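Local coordinates for Esterase/lipase (PDB 4N5H), which hydrolyses esters as esterase B of Lactobacillus rhamnosus, an alpha/beta-hydrolase-fold enzyme that probably also acts as an acyltransferase, at the interface of chains A and B. Sequence-based numbering; all coordinates share one arbitrary frame. Chains: chain A/B, Esterase/lipase.

The interface of chains A and B. Residues chain A 37-39, 41; chain B 286-288.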
ATOM      1  N   TRP A  37      -9.337 -15.175  -2.616  1.00 19.45           N
ATOM      2  CA  TRP A  37      -8.565 -16.098  -1.781  1.00 15.78           C
ATOM      3  C   TRP A  37      -9.172 -16.123  -0.340  1.00 13.12           C
ATOM      4  O   TRP A  37      -9.733 -15.111   0.129  1.00 12.80           O
ATOM      5  CB  TRP A  37      -7.039 -15.890  -1.759  1.00 18.78           C
ATOM      6  CG  TRP A  37      -6.354 -14.710  -1.024  1.00 20.29           C
ATOM      7  CD1 TRP A  37      -6.890 -13.547  -0.621  1.00 17.85           C
ATOM      8  CD2 TRP A  37      -4.917 -14.602  -0.738  1.00 21.33           C
ATOM      9  NE1 TRP A  37      -5.948 -12.734  -0.111  1.00 19.16           N
ATOM     10  CE2 TRP A  37      -4.710 -13.336  -0.170  1.00 22.60           C
ATOM     11  CE3 TRP A  37      -3.805 -15.447  -0.931  1.00 23.52           C
ATOM     12  CZ2 TRP A  37      -3.398 -12.867   0.177  1.00 22.53           C
ATOM     13  CZ3 TRP A  37      -2.520 -15.034  -0.452  1.00 22.41           C
ATOM     14  CH2 TRP A  37      -2.338 -13.758   0.064  1.00 22.38           C
ATOM     15  N   GLU A  38      -8.923 -17.255   0.341  1.00 12.07           N
ATOM     16  CA  GLU A  38      -9.281 -17.487   1.700  1.00 12.56           C
ATOM     17  C   GLU A  38      -7.963 -17.922   2.369  1.00 13.82           C
ATOM     18  O   GLU A  38      -7.365 -18.887   1.954  1.00 12.31           O
ATOM     19  CB  GLU A  38     -10.296 -18.639   1.758  1.00 12.09           C
ATOM     20  CG  GLU A  38     -11.643 -18.332   1.110  1.00 12.33           C
ATOM     21  CD  GLU A  38     -12.497 -19.558   0.809  1.00 12.05           C
ATOM     22  OE1 GLU A  38     -12.071 -20.701   1.092  1.00 13.02           O
ATOM     23  OE2 GLU A  38     -13.574 -19.421   0.119  1.00 13.72           O
ATOM     24  N   THR A  39      -7.588 -17.211   3.402  1.00 11.75           N
ATOM     25  CA  THR A  39      -6.228 -17.352   3.901  1.00 12.05           C
ATOM     26  C   THR A  39      -6.139 -17.954   5.296  1.00 11.56           C
ATOM     27  O   THR A  39      -7.090 -17.831   6.105  1.00 11.05           O
ATOM     28  CB  THR A  39      -5.486 -15.996   3.885  1.00 12.66           C
ATOM     29  OG1 THR A  39      -6.209 -15.027   4.629  1.00 13.61           O
ATOM     30  CG2 THR A  39      -5.297 -15.518   2.477  1.00 14.74           C
ATOM     31  N   TYR A  41      -5.858 -20.865   6.923  1.00 10.89           N
ATOM     32  CA  TYR A  41      -6.517 -21.932   7.563  1.00 11.90           C
ATOM     33  C   TYR A  41      -5.512 -22.847   8.272  1.00 12.08           C
ATOM     34  O   TYR A  41      -4.560 -23.363   7.643  1.00 13.39           O
ATOM     35  CB  TYR A  41      -7.180 -22.799   6.518  1.00 11.59           C
ATOM     36  CG  TYR A  41      -8.401 -22.339   5.793  1.00 10.90           C
ATOM     37  CD1 TYR A  41      -8.332 -21.781   4.489  1.00 12.16           C
ATOM     38  CD2 TYR A  41      -9.643 -22.485   6.353  1.00 11.20           C
ATOM     39  CE1 TYR A  41      -9.463 -21.447   3.791  1.00 11.24           C
ATOM     40  CE2 TYR A  41     -10.779 -22.133   5.647  1.00 10.81           C
ATOM     41  CZ  TYR A  41     -10.663 -21.674   4.358  1.00 11.73           C
ATOM     42  OH  TYR A  41     -11.860 -21.414   3.665  1.00 12.48           O
TER
ATOM     43  N   GLU B 286     -14.080 -14.180   5.352  1.00 11.54           N
ATOM     44  CA  GLU B 286     -14.254 -14.660   3.988  1.00 12.93           C
ATOM     45  C   GLU B 286     -14.406 -16.191   3.938  1.00 12.08           C
ATOM     46  O   GLU B 286     -14.759 -16.746   2.916  1.00 13.03           O
ATOM     47  CB  GLU B 286     -13.042 -14.156   3.145  1.00 12.77           C
ATOM     48  CG  GLU B 286     -11.716 -14.925   3.264  1.00 13.38           C
ATOM     49  CD  GLU B 286     -10.876 -14.628   4.492  1.00 15.40           C
ATOM     50  OE1 GLU B 286     -11.347 -13.914   5.429  1.00 15.06           O
ATOM     51  OE2 GLU B 286      -9.763 -15.123   4.566  1.00 13.86           O
ATOM     52  N   TRP B 287     -14.085 -16.892   5.024  1.00 11.51           N
ATOM     53  CA  TRP B 287     -14.194 -18.319   4.934  1.00 11.71           C
ATOM     54  C   TRP B 287     -15.703 -18.694   4.862  1.00 11.80           C
ATOM     55  O   TRP B 287     -16.532 -18.136   5.584  1.00 11.73           O
ATOM     56  CB  TRP B 287     -13.654 -18.983   6.131  1.00 11.19           C
ATOM     57  CG  TRP B 287     -12.201 -18.803   6.393  1.00 11.73           C
ATOM     58  CD1 TRP B 287     -11.281 -18.256   5.604  1.00 12.49           C
ATOM     59  CD2 TRP B 287     -11.519 -19.345   7.532  1.00 11.85           C
ATOM     60  NE1 TRP B 287     -10.041 -18.380   6.185  1.00 12.70           N
ATOM     61  CE2 TRP B 287     -10.159 -19.030   7.381  1.00 11.71           C
ATOM     62  CE3 TRP B 287     -11.953 -20.063   8.678  1.00 13.00           C
ATOM     63  CZ2 TRP B 287      -9.196 -19.323   8.366  1.00 11.14           C
ATOM     64  CZ3 TRP B 287     -10.984 -20.412   9.653  1.00 11.90           C
ATOM     65  CH2 TRP B 287      -9.625 -20.061   9.477  1.00 11.77           C
ATOM     66  N   PRO B 288     -16.050 -19.791   4.138  1.00 13.04           N
ATOM     67  CA  PRO B 288     -17.460 -20.279   4.111  1.00 13.12           C
ATOM     68  C   PRO B 288     -18.105 -20.500   5.477  1.00 13.43           C
ATOM     69  O   PRO B 288     -19.241 -20.087   5.702  1.00 12.23           O
ATOM     70  CB  PRO B 288     -17.327 -21.622   3.356  1.00 14.79           C
ATOM     71  CG  PRO B 288     -16.115 -21.454   2.496  1.00 16.92           C
ATOM     72  CD  PRO B 288     -15.194 -20.484   3.148  1.00 14.98           C
TER
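With CG anti to the carbonyl carbon in both residues (chi1 -63° and -73°), B:Trp287 and A:Tyr41 present their rings face to face, one swung out from the loop that leads into helix 288-311, the other from strand 35-42. B:Glu286 is folded instead: its CG lies between the backbone N and the carbonyl carbon and the chain bends at chi2 (-79°), which together carry OE2 to the backbone of the same strand. The two rings lie nearly parallel and run past each other in opposite directions, the tyrosine centroid 3.9 Å from that of the five-membered ring of the indole. A:Tyr41 CE2 sits over the middle of the indole, 3.4 Å from B:Trp287 CD2, whereas the indole is shifted toward the rim of the phenol.

Stacking leaves the indole rim available for polar pairing: B:Trp287 NE1 donates to the carbonyl A:Thr39 O at 3.0 Å, with the acceptor almost exactly in the ring plane but the donor tilted from the carbonyl plane. The amide of the same residue, A:Thr39 N, points to the carboxylate oxygen B:Glu286 OE2 at 3.2 Å, a nearly straight bond that uses the anti lone pair. Both backbone groups of one strand residue are thus gripped by consecutive residues of the partner.

A:Glu38, extended beyond CG, reaches the edge of the A:Tyr41 ring, where OE1 lies in the ring plane; this oxygen accepts the A:Tyr41 hydroxyl OH at 2.7 Å from above the carboxylate plane, a bond that should help hold the phenol against the indole face. B:Pro288 packs its CD 3.7 Å from A:Glu38 CD and also touches the tyrosine hydroxyl. Were B:Trp287 replaced by an alanine, A:Thr39 O would probably lose its indole donor and the A:Tyr41 ring its stacking partner.

The patch illustrates how a strand and a helix start can be joined by one aromatic stack flanked by backbone bonds; it joins two of the four copies in the deposited assembly, though whether this pairing occurs in solution the structure alone does not show.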